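Local coordinates for Emp47p (form2) (Saccharomyces cerevisiae, PDB 2A6Z), which serves as a calcium-independent, carbohydrate-binding cargo receptor in glycoprotein secretion and is required for exit of EMP46 from the endoplasmic reticulum, at residues F63-F69 against S157-Y163; I82-Q88 against Y105-L111; D167-L171 against Q182-F188. All coordinates share one frame; numbering follows the deposited sequence.

Interaction 1 of 3, residues F63-F69 against S157-Y163; sequences FTMEWTF and STIRVTY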
loop_
_atom_site.group_PDB
_atom_site.type_symbol
_atom_site.label_atom_id
_atom_site.label_comp_id
_atom_site.label_asym_id
_atom_site.label_seq_id
_atom_site.Cartn_x
_atom_site.Cartn_y
_atom_site.Cartn_z
ATOM N N PHE A 63 -6.007 14.202 4.497
ATOM C CA PHE A 63 -6.700 12.926 4.316
ATOM C C PHE A 63 -5.992 11.861 5.152
ATOM O O PHE A 63 -4.885 12.006 5.595
ATOM C CB PHE A 63 -6.716 12.514 2.813
ATOM C CG PHE A 63 -5.375 12.144 2.245
ATOM C CD1 PHE A 63 -4.948 10.809 2.251
ATOM C CD2 PHE A 63 -4.546 13.103 1.724
ATOM C CE1 PHE A 63 -3.721 10.481 1.767
ATOM C CE2 PHE A 63 -3.278 12.775 1.225
ATOM C CZ PHE A 63 -2.854 11.461 1.267
ATOM N N THR A 64 -6.732 10.731 5.253
ATOM C CA THR A 64 -6.259 9.537 5.922
ATOM C C THR A 64 -6.571 8.339 5.010
ATOM O O THR A 64 -7.685 8.249 4.440
ATOM C CB THR A 64 -7.011 9.306 7.215
ATOM O OG1 THR A 64 -6.821 10.429 8.075
ATOM C CG2 THR A 64 -6.546 8.078 7.968
ATOM N N MET A 65 -5.630 7.403 4.904
ATOM C CA MET A 65 -5.838 6.112 4.280
ATOM C C MET A 65 -5.500 5.031 5.299
ATOM O O MET A 65 -4.361 5.017 5.806
ATOM C CB MET A 65 -4.957 5.954 3.082
ATOM C CG MET A 65 -4.987 6.871 1.894
ATOM S SD MET A 65 -3.777 6.846 0.538
ATOM C CE MET A 65 -2.265 7.120 1.468
ATOM N N GLU A 66 -6.421 4.103 5.576
ATOM C CA GLU A 66 -6.172 2.990 6.487
ATOM C C GLU A 66 -6.308 1.703 5.722
ATOM O O GLU A 66 -7.409 1.369 5.226
ATOM C CB GLU A 66 -7.152 3.007 7.651
ATOM C CG GLU A 66 -7.047 4.210 8.541
ATOM C CD GLU A 66 -7.983 4.330 9.676
ATOM O OE1 GLU A 66 -8.866 3.446 9.829
ATOM O OE2 GLU A 66 -7.863 5.292 10.456
ATOM N N TRP A 67 -5.232 0.938 5.648
ATOM C CA TRP A 67 -5.224 -0.391 4.971
ATOM C C TRP A 67 -5.167 -1.468 6.012
ATOM O O TRP A 67 -4.288 -1.455 6.883
ATOM C CB TRP A 67 -3.982 -0.474 4.080
ATOM C CG TRP A 67 -3.991 0.294 2.826
ATOM C CD1 TRP A 67 -3.407 1.490 2.566
ATOM C CD2 TRP A 67 -4.625 -0.102 1.575
ATOM N NE1 TRP A 67 -3.637 1.874 1.254
ATOM C CE2 TRP A 67 -4.363 0.901 0.639
ATOM C CE3 TRP A 67 -5.362 -1.255 1.217
ATOM C CZ2 TRP A 67 -4.829 0.821 -0.693
ATOM C CZ3 TRP A 67 -5.813 -1.294 -0.113
ATOM C CH2 TRP A 67 -5.547 -0.277 -1.012
ATOM N N THR A 68 -6.052 -2.459 5.875
ATOM C CA THR A 68 -6.055 -3.618 6.754
ATOM C C THR A 68 -5.638 -4.844 5.883
ATOM O O THR A 68 -6.353 -5.187 4.936
ATOM C CB THR A 68 -7.453 -3.837 7.357
ATOM O OG1 THR A 68 -7.851 -2.683 8.082
ATOM C CG2 THR A 68 -7.427 -5.005 8.326
ATOM N N PHE A 69 -4.498 -5.433 6.232
ATOM C CA PHE A 69 -3.902 -6.467 5.354
ATOM C C PHE A 69 -3.252 -7.530 6.204
ATOM O O PHE A 69 -2.967 -7.325 7.390
ATOM C CB PHE A 69 -2.916 -5.882 4.347
ATOM C CG PHE A 69 -1.522 -5.701 4.950
ATOM C CD1 PHE A 69 -0.501 -6.610 4.651
ATOM C CD2 PHE A 69 -1.239 -4.660 5.836
ATOM C CE1 PHE A 69 0.740 -6.501 5.224
ATOM C CE2 PHE A 69 0.010 -4.549 6.395
ATOM C CZ PHE A 69 1.018 -5.453 6.097
ATOM N N SER A 157 -2.821 -6.578 10.089
ATOM C CA SER A 157 -2.246 -5.302 10.534
ATOM C C SER A 157 -3.011 -4.168 9.925
ATOM O O SER A 157 -3.577 -4.299 8.836
ATOM C CB SER A 157 -0.793 -5.236 10.090
ATOM O OG SER A 157 0.032 -6.240 10.624
ATOM N N THR A 158 -2.923 -3.000 10.623
ATOM C CA THR A 158 -3.556 -1.807 10.094
ATOM C C THR A 158 -2.497 -0.717 9.890
ATOM O O THR A 158 -1.863 -0.277 10.842
ATOM C CB THR A 158 -4.628 -1.241 11.061
ATOM O OG1 THR A 158 -5.498 -2.320 11.445
ATOM C CG2 THR A 158 -5.451 -0.161 10.355
ATOM N N ILE A 159 -2.338 -0.324 8.627
ATOM C CA ILE A 159 -1.431 0.785 8.285
ATOM C C ILE A 159 -2.291 2.023 8.123
ATOM O O ILE A 159 -3.181 2.046 7.277
ATOM C CB ILE A 159 -0.638 0.499 6.988
ATOM C CG1 ILE A 159 0.269 -0.725 7.175
ATOM C CG2 ILE A 159 0.129 1.731 6.560
ATOM C CD1 ILE A 159 0.923 -1.179 5.889
ATOM N N ARG A 160 -2.010 3.061 8.943
ATOM C CA ARG A 160 -2.805 4.294 8.883
ATOM C C ARG A 160 -1.887 5.411 8.434
ATOM O O ARG A 160 -0.909 5.774 9.115
ATOM C CB ARG A 160 -3.366 4.566 10.297
ATOM C CG ARG A 160 -4.153 5.894 10.366
ATOM C CD ARG A 160 -4.876 5.942 11.753
ATOM N NE ARG A 160 -5.883 7.022 11.715
ATOM C CZ ARG A 160 -5.673 8.279 12.070
ATOM N NH1 ARG A 160 -4.477 8.648 12.581
ATOM N NH2 ARG A 160 -6.660 9.143 11.929
ATOM N N VAL A 161 -2.202 5.953 7.267
ATOM C CA VAL A 161 -1.422 7.015 6.638
ATOM C C VAL A 161 -2.216 8.293 6.752
ATOM O O VAL A 161 -3.383 8.355 6.334
ATOM C CB VAL A 161 -1.185 6.719 5.135
ATOM C CG1 VAL A 161 -0.221 7.752 4.550
ATOM C CG2 VAL A 161 -0.708 5.302 4.953
ATOM N N THR A 162 -1.607 9.343 7.326
ATOM C CA THR A 162 -2.271 10.622 7.439
ATOM C C THR A 162 -1.396 11.690 6.828
ATOM O O THR A 162 -0.180 11.677 6.923
ATOM C CB THR A 162 -2.582 10.987 8.916
ATOM O OG1 THR A 162 -1.407 10.868 9.718
ATOM C CG2 THR A 162 -3.684 10.092 9.488
ATOM N N TYR A 163 -2.072 12.664 6.170
ATOM C CA TYR A 163 -1.389 13.800 5.586
ATOM C C TYR A 163 -2.171 15.061 6.016
ATOM O O TYR A 163 -3.341 15.216 5.639
ATOM C CB TYR A 163 -1.321 13.689 4.055
ATOM C CG TYR A 163 -0.513 14.808 3.435
ATOM C CD1 TYR A 163 0.840 14.995 3.737
ATOM C CD2 TYR A 163 -1.091 15.698 2.532
ATOM C CE1 TYR A 163 1.600 16.011 3.188
ATOM C CE2 TYR A 163 -0.330 16.706 1.969
ATOM C CZ TYR A 163 0.988 16.892 2.291
ATOM O OH TYR A 163 1.774 17.859 1.724
HETATM O O HOH W 1 -8.815 10.007 9.834
HETATM O O HOH W 2 -8.105 -2.484 10.756
#

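Interaction 2 of 3, residues I82-Q88 against Y105-L111; sequences ISFWFVQ and YDGLQLL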
loop_
_atom_site.group_PDB
_atom_site.type_symbol
_atom_site.label_atom_id
_atom_site.label_comp_id
_atom_site.label_asym_id
_atom_site.label_seq_id
_atom_site.Cartn_x
_atom_site.Cartn_y
_atom_site.Cartn_z
ATOM N N ILE A 82 4.834 -6.240 -0.423
ATOM C CA ILE A 82 3.519 -5.589 -0.676
ATOM C C ILE A 82 3.757 -4.079 -0.612
ATOM O O ILE A 82 4.432 -3.592 0.298
ATOM C CB ILE A 82 2.417 -6.084 0.289
ATOM C CG1 ILE A 82 1.062 -5.414 -0.014
ATOM C CG2 ILE A 82 2.783 -5.928 1.770
ATOM C CD1 ILE A 82 -0.115 -6.026 0.692
ATOM N N SER A 83 3.223 -3.400 -1.609
ATOM C CA SER A 83 3.394 -1.940 -1.732
ATOM C C SER A 83 2.042 -1.254 -1.775
ATOM O O SER A 83 1.102 -1.663 -2.472
ATOM C CB SER A 83 4.101 -1.632 -3.034
ATOM O OG SER A 83 5.493 -1.896 -2.964
ATOM N N PHE A 84 1.963 -0.153 -1.021
ATOM C CA PHE A 84 0.785 0.713 -0.942
ATOM C C PHE A 84 1.148 2.039 -1.583
ATOM O O PHE A 84 2.184 2.606 -1.262
ATOM C CB PHE A 84 0.344 0.919 0.518
ATOM C CG PHE A 84 0.110 -0.375 1.250
ATOM C CD1 PHE A 84 -1.148 -0.941 1.309
ATOM C CD2 PHE A 84 1.156 -1.034 1.916
ATOM C CE1 PHE A 84 -1.379 -2.124 1.975
ATOM C CE2 PHE A 84 0.955 -2.239 2.543
ATOM C CZ PHE A 84 -0.339 -2.774 2.585
ATOM N N TRP A 85 0.302 2.500 -2.504
ATOM C CA TRP A 85 0.681 3.585 -3.394
ATOM C C TRP A 85 -0.217 4.819 -3.233
ATOM O O TRP A 85 -1.431 4.672 -3.026
ATOM C CB TRP A 85 0.558 3.127 -4.849
ATOM C CG TRP A 85 1.388 1.918 -5.178
ATOM C CD1 TRP A 85 0.975 0.609 -5.110
ATOM C CD2 TRP A 85 2.755 1.905 -5.624
ATOM N NE1 TRP A 85 2.018 -0.238 -5.498
ATOM C CE2 TRP A 85 3.093 0.540 -5.823
ATOM C CE3 TRP A 85 3.708 2.903 -5.896
ATOM C CZ2 TRP A 85 4.371 0.138 -6.279
ATOM C CZ3 TRP A 85 4.948 2.497 -6.351
ATOM C CH2 TRP A 85 5.278 1.135 -6.537
ATOM N N PHE A 86 0.380 5.967 -3.409
ATOM C CA PHE A 86 -0.322 7.246 -3.506
ATOM C C PHE A 86 0.459 8.071 -4.550
ATOM O O PHE A 86 1.453 8.681 -4.210
ATOM C CB PHE A 86 -0.375 7.903 -2.120
ATOM C CG PHE A 86 -1.049 9.281 -2.134
ATOM C CD1 PHE A 86 -2.442 9.331 -2.240
ATOM C CD2 PHE A 86 -0.329 10.473 -2.040
ATOM C CE1 PHE A 86 -3.119 10.555 -2.250
ATOM C CE2 PHE A 86 -0.988 11.666 -2.033
ATOM C CZ PHE A 86 -2.390 11.711 -2.122
ATOM N N VAL A 87 0.017 7.981 -5.805
ATOM C CA VAL A 87 0.882 8.429 -6.905
ATOM C C VAL A 87 0.073 9.213 -7.978
ATOM O O VAL A 87 -1.065 8.848 -8.282
ATOM C CB VAL A 87 1.635 7.258 -7.595
ATOM C CG1 VAL A 87 2.524 6.515 -6.568
ATOM C CG2 VAL A 87 0.707 6.256 -8.246
ATOM N N GLN A 88 0.692 10.228 -8.531
ATOM C CA GLN A 88 -0.028 11.044 -9.538
ATOM C C GLN A 88 -0.002 10.352 -10.880
ATOM O O GLN A 88 1.049 10.008 -11.395
ATOM C CB GLN A 88 0.662 12.389 -9.695
ATOM C CG GLN A 88 0.688 13.319 -8.560
ATOM C CD GLN A 88 1.567 14.530 -8.911
ATOM O OE1 GLN A 88 1.288 15.238 -9.885
ATOM N NE2 GLN A 88 2.619 14.707 -8.114
ATOM N N TYR A 105 7.130 5.972 -10.627
ATOM C CA TYR A 105 5.966 6.704 -10.034
ATOM C C TYR A 105 6.338 8.120 -9.655
ATOM O O TYR A 105 7.507 8.444 -9.460
ATOM C CB TYR A 105 5.482 5.890 -8.827
ATOM C CG TYR A 105 6.456 5.844 -7.702
ATOM C CD1 TYR A 105 6.399 6.715 -6.598
ATOM C CD2 TYR A 105 7.485 4.871 -7.703
ATOM C CE1 TYR A 105 7.304 6.661 -5.559
ATOM C CE2 TYR A 105 8.413 4.809 -6.668
ATOM C CZ TYR A 105 8.312 5.686 -5.622
ATOM O OH TYR A 105 9.220 5.650 -4.567
ATOM N N ASP A 106 5.282 8.938 -9.492
ATOM C CA ASP A 106 5.382 10.306 -8.994
ATOM C C ASP A 106 4.550 10.426 -7.744
ATOM O O ASP A 106 3.312 10.575 -7.845
ATOM C CB ASP A 106 4.830 11.238 -10.098
ATOM C CG ASP A 106 4.908 12.697 -9.707
ATOM O OD1 ASP A 106 5.488 12.998 -8.630
ATOM O OD2 ASP A 106 4.347 13.507 -10.482
ATOM N N GLY A 107 5.125 10.266 -6.579
ATOM C CA GLY A 107 4.394 10.262 -5.356
ATOM C C GLY A 107 5.098 9.376 -4.312
ATOM O O GLY A 107 6.327 9.405 -4.182
ATOM N N LEU A 108 4.288 8.629 -3.565
ATOM C CA LEU A 108 4.687 7.856 -2.412
ATOM C C LEU A 108 4.445 6.368 -2.614
ATOM O O LEU A 108 3.340 5.933 -3.032
ATOM C CB LEU A 108 3.840 8.316 -1.200
ATOM C CG LEU A 108 4.037 7.547 0.121
ATOM C CD1 LEU A 108 5.451 7.797 0.676
ATOM C CD2 LEU A 108 2.948 7.959 1.097
ATOM N N GLN A 109 5.464 5.568 -2.273
ATOM C CA GLN A 109 5.343 4.139 -2.146
ATOM C C GLN A 109 5.611 3.768 -0.676
ATOM O O GLN A 109 6.626 4.182 -0.110
ATOM C CB GLN A 109 6.395 3.448 -3.036
ATOM C CG GLN A 109 6.385 1.928 -2.935
ATOM C CD GLN A 109 7.693 1.270 -3.368
ATOM O OE1 GLN A 109 8.723 1.899 -3.511
ATOM N NE2 GLN A 109 7.641 -0.017 -3.602
ATOM N N LEU A 110 4.730 2.959 -0.103
ATOM C CA LEU A 110 5.002 2.350 1.230
ATOM C C LEU A 110 5.227 0.867 0.974
ATOM O O LEU A 110 4.321 0.187 0.481
ATOM C CB LEU A 110 3.830 2.541 2.190
ATOM C CG LEU A 110 3.480 3.984 2.482
ATOM C CD1 LEU A 110 2.257 4.071 3.391
ATOM C CD2 LEU A 110 4.630 4.735 3.136
ATOM N N LEU A 111 6.422 0.403 1.314
ATOM C CA LEU A 111 6.813 -0.981 1.036
ATOM C C LEU A 111 6.904 -1.767 2.341
ATOM O O LEU A 111 7.646 -1.349 3.255
ATOM C CB LEU A 111 8.180 -1.017 0.344
ATOM C CG LEU A 111 8.764 -2.425 0.120
ATOM C CD1 LEU A 111 7.902 -3.254 -0.823
ATOM C CD2 LEU A 111 10.179 -2.279 -0.451
HETATM O O HOH W 3 2.854 8.023 -10.744
HETATM O O HOH W 4 3.526 13.668 -5.852
#

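Interaction 3 of 3, residues D167-L171 against Q182-F188; sequences DDNLL and QTRKVRF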
loop_
_atom_site.group_PDB
_atom_site.type_symbol
_atom_site.label_atom_id
_atom_site.label_comp_id
_atom_site.label_asym_id
_atom_site.label_seq_id
_atom_site.Cartn_x
_atom_site.Cartn_y
_atom_site.Cartn_z
ATOM N N ASP A 167 -1.231 20.775 9.985
ATOM C CA ASP A 167 -0.101 20.609 10.914
ATOM C C ASP A 167 1.199 20.718 10.118
ATOM O O ASP A 167 2.103 19.905 10.276
ATOM C CB ASP A 167 -0.287 19.267 11.663
ATOM C CG ASP A 167 0.587 19.143 12.911
ATOM O OD1 ASP A 167 1.312 20.098 13.276
ATOM O OD2 ASP A 167 0.530 18.051 13.531
ATOM N N ASP A 168 1.268 21.732 9.241
ATOM C CA ASP A 168 2.489 22.032 8.450
ATOM C C ASP A 168 2.929 20.836 7.623
ATOM O O ASP A 168 4.111 20.489 7.531
ATOM C CB ASP A 168 3.599 22.546 9.408
ATOM C CG ASP A 168 3.185 23.892 9.954
ATOM O OD1 ASP A 168 2.976 24.844 9.167
ATOM O OD2 ASP A 168 3.003 24.067 11.171
ATOM N N ASN A 169 1.959 20.206 6.915
ATOM C CA ASN A 169 2.197 19.175 5.944
ATOM C C ASN A 169 2.804 17.923 6.624
ATOM O O ASN A 169 3.762 17.366 6.102
ATOM C CB ASN A 169 3.130 19.621 4.790
ATOM C CG ASN A 169 2.776 20.998 4.333
ATOM O OD1 ASN A 169 1.628 21.243 3.879
ATOM N ND2 ASN A 169 3.763 21.875 4.384
ATOM N N LEU A 170 2.233 17.523 7.756
ATOM C CA LEU A 170 2.758 16.327 8.437
ATOM C C LEU A 170 2.246 15.069 7.719
ATOM O O LEU A 170 1.027 14.817 7.636
ATOM C CB LEU A 170 2.264 16.326 9.889
ATOM C CG LEU A 170 2.845 15.155 10.735
ATOM C CD1 LEU A 170 4.345 15.309 10.879
ATOM C CD2 LEU A 170 2.168 15.118 12.084
ATOM N N LEU A 171 3.184 14.259 7.259
ATOM C CA LEU A 171 2.917 12.907 6.700
ATOM C C LEU A 171 3.307 11.921 7.799
ATOM O O LEU A 171 4.462 11.940 8.234
ATOM C CB LEU A 171 3.749 12.695 5.456
ATOM C CG LEU A 171 3.703 11.299 4.868
ATOM C CD1 LEU A 171 2.271 10.939 4.383
ATOM C CD2 LEU A 171 4.684 11.186 3.697
ATOM N N GLN A 182 7.192 9.777 10.846
ATOM C CA GLN A 182 6.504 11.009 10.428
ATOM C C GLN A 182 7.518 11.989 9.884
ATOM O O GLN A 182 8.706 11.956 10.237
ATOM C CB GLN A 182 5.698 11.642 11.570
ATOM C CG GLN A 182 6.543 12.217 12.692
ATOM C CD GLN A 182 5.690 12.878 13.753
ATOM O OE1 GLN A 182 4.803 12.251 14.295
ATOM N NE2 GLN A 182 6.005 14.147 14.022
ATOM N N THR A 183 7.035 12.912 9.053
ATOM C CA THR A 183 7.923 13.936 8.464
ATOM C C THR A 183 7.080 15.099 7.981
ATOM O O THR A 183 5.900 14.950 7.656
ATOM C CB THR A 183 8.713 13.333 7.285
ATOM O OG1 THR A 183 9.666 14.329 6.799
ATOM C CG2 THR A 183 7.835 12.937 6.094
ATOM N N ARG A 184 7.723 16.265 7.878
ATOM C CA ARG A 184 7.154 17.448 7.255
ATOM C C ARG A 184 7.971 17.820 6.006
ATOM O O ARG A 184 7.782 18.893 5.424
ATOM C CB ARG A 184 7.105 18.637 8.228
ATOM C CG ARG A 184 6.031 18.395 9.292
ATOM C CD ARG A 184 5.867 19.576 10.232
ATOM N NE ARG A 184 4.824 19.399 11.226
ATOM C CZ ARG A 184 5.028 18.841 12.418
ATOM N NH1 ARG A 184 6.215 18.366 12.708
ATOM N NH2 ARG A 184 4.031 18.708 13.297
ATOM N N LYS A 185 8.827 16.918 5.518
ATOM C CA LYS A 185 9.668 17.253 4.368
ATOM C C LYS A 185 8.981 17.001 3.033
ATOM O O LYS A 185 9.544 17.375 2.007
ATOM C CB LYS A 185 10.994 16.488 4.404
ATOM C CG LYS A 185 11.882 16.893 5.559
ATOM C CD LYS A 185 13.058 15.956 5.748
ATOM C CE LYS A 185 14.308 16.141 4.940
ATOM N NZ LYS A 185 15.195 15.011 5.389
ATOM N N VAL A 186 7.810 16.381 3.027
ATOM C CA VAL A 186 7.100 16.052 1.801
ATOM C C VAL A 186 5.868 16.926 1.676
ATOM O O VAL A 186 4.941 16.849 2.498
ATOM C CB VAL A 186 6.670 14.576 1.822
ATOM C CG1 VAL A 186 6.009 14.155 0.524
ATOM C CG2 VAL A 186 7.904 13.692 2.067
ATOM N N ARG A 187 5.879 17.807 0.671
ATOM C CA ARG A 187 4.718 18.669 0.386
ATOM C C ARG A 187 4.194 18.201 -0.940
ATOM O O ARG A 187 4.709 18.590 -2.006
ATOM C CB ARG A 187 5.062 20.160 0.344
ATOM C CG ARG A 187 5.700 20.590 1.692
ATOM C CD ARG A 187 5.844 22.086 1.825
ATOM N NE ARG A 187 6.834 22.628 0.865
ATOM C CZ ARG A 187 7.245 23.878 0.865
ATOM N NH1 ARG A 187 6.697 24.712 1.737
ATOM N NH2 ARG A 187 8.127 24.360 0.023
ATOM N N PHE A 188 3.200 17.335 -0.943
ATOM C CA PHE A 188 2.647 16.803 -2.166
ATOM C C PHE A 188 1.983 17.904 -2.987
ATOM O O PHE A 188 1.212 18.713 -2.445
ATOM C CB PHE A 188 1.556 15.772 -1.905
ATOM C CG PHE A 188 2.073 14.465 -1.284
ATOM C CD1 PHE A 188 2.828 13.576 -2.034
ATOM C CD2 PHE A 188 1.741 14.131 0.020
ATOM C CE1 PHE A 188 3.244 12.371 -1.477
ATOM C CE2 PHE A 188 2.184 12.936 0.587
ATOM C CZ PHE A 188 2.935 12.048 -0.160
HETATM O O HOH W 5 6.249 21.185 5.618
HETATM O O HOH W 6 4.369 24.797 3.785
#

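Interaction 1 of 3, residues F63-F69 against S157-Y163
E66 and R160 lie side by side on one face of the antiparallel pair 63-69/157-163 and point the same way, but their flat ends are turned 64° apart. R160 NE makes a bent salt bridge to E66 OE2 at 2.9 Å, on the anti side and tilted out of the carboxylate plane, while OE2 stays in the guanidinium plane. With CG anti to its backbone N (chi1 177°) and an extended chain, R160 passes T162, whose CG2 lies 3.4 Å above the guanidinium plane, toward its rim. S2 OG also bonds E66 OE2 and R160 NH2, and Q174 takes R160 NH1. On the same face a water links T68 OG1 and T158 OG1, 2.7 Å from each.

The other face is mostly apolar, though it includes S157 and the Y163 OH, which bonds F188 N. F63 crosses Y163, its CE2 3.6 Å from Y163 CB; in one of its conformers M65 puts CE 3.8 Å from V161 CG1; F69 CE2 meets I159 CD1 at 3.5 Å. W67 and I159 turn to F84 of the opposite sheet in this legume-lectin-like beta sandwich. Four pairs of backbone bonds join the strands. The alternation gives this strand pair two characters: bound charge and water on one side, mainly hydrocarbon and rings facing the other sheet.

Interaction 2 of 3, residues I82-Q88 against Y105-L111
Strands 82-88 and 108-111 run antiparallel, their axes 4.6 Å apart at closest, with paired backbone bonds at F84-L110 and F86-L108 and a further one from Q88 N to D106 O (2.7 Å) beyond the corner at G107. On the face carrying S83, W85 and Q109, the glutamine lies along the tryptophan, amide and ring planes only 9° apart, and its CG sits 4.0 Å from the centroid of the W85 six-membered ring. Anti placement of CG (chi1 178°) and an extended chain carry Q109 past that ring to S83; in the modelled conformer of S83, Q109 NE2 donates to S83 OG at 2.9 Å, almost in the amide plane. W85 also drives its CZ3 edge against the Y105 face, a T-shaped pair with planes at 73°; its NE1 bonds T198 on the neighbouring strand.

The strands are central in one sheet of the legume-lectin-like beta sandwich, and the reverse face, with F84, F86, L108 and L110, looks onto the other sheet. There F84 CB and L110 CB lie 4.2 Å apart, while F86 stacks on F63. A side chain at G107 would run into F86 O, V87 CA and the preceding carbonyl O. At the end of the pair a water accepts from D106 N and donates to Q88 O.

Interaction 3 of 3, residues D167-L171 against Q182-F188
R184 starts with CG anti to its carbonyl carbon (chi1 -71°) and then runs fully extended to NE, which carries its guanidinium across to the backbone and carboxylate of D167; D167 in turn has CG anti to its own N (chi1 -164°). This happens at the open end of the beta hairpin 170-175/178-183, at the outer edge of one sheet of the beta sandwich. On the other side of strand 170-175, N169 and L170 both face D164 of the neighbouring strand 153-164 in a G1 beta bulge.

The arginine grips D167 side-on with two nitrogens. R184 NE donates to D167 O at 2.9 Å, and R184 NH2 forms a salt bridge with D167 OD1 at 3.1 Å, coming from above the carboxylate plane, and the two flat groups stand 69° apart. Both acceptors lie near the guanidinium plane, while L170 CD1 sits 3.9 Å above the centre of one of its faces. Two bonds in the plane and a methyl over the face thus restrict the rotation of an arginine that is otherwise at the surface.

One residue into the hairpin, L171 and T183 form the closing hydrogen-bonded pair, L171 N to T183 O and T183 N to L171 O. T183 OG1 then accepts from K185 N, an ST turn that starts the chain's departure from the strand. L171 points inward, with CD1 at the edge of the F188 ring, 4.3 Å from F188 CE2. That ring has V186 CG1 over its centre and meets Y163 edge-to-face.

N169 and R187 cross obliquely, N169 ND2 lying 3.3 Å from R187 CD. One water accepts from N169 ND2 and donates to both D168 O and R184 O; a second accepts from N169 ND2 and from R187 NH1, the latter at 3.1 Å.

Overall arrangement
Interactions 1 and 2 are buried and hold central strands of the two facing sheets, whereas interaction 3 is a surface contact at the edge of the sheet that contains interaction 1. Between the first two, about 13 Å apart by centres, the join is apolar: aromatic and aliphatic side chains of the facing sheets interleave, V161 against L110 among them. Interaction 2 is nested along the chain in the loop closed by interaction 1; interaction 3 follows both. Its F188 reaches back to F86 and L108. Regular backbone pairing dominates the two core contacts, while interaction 3 has one bridging pair and relies more on an arginine grip and waters.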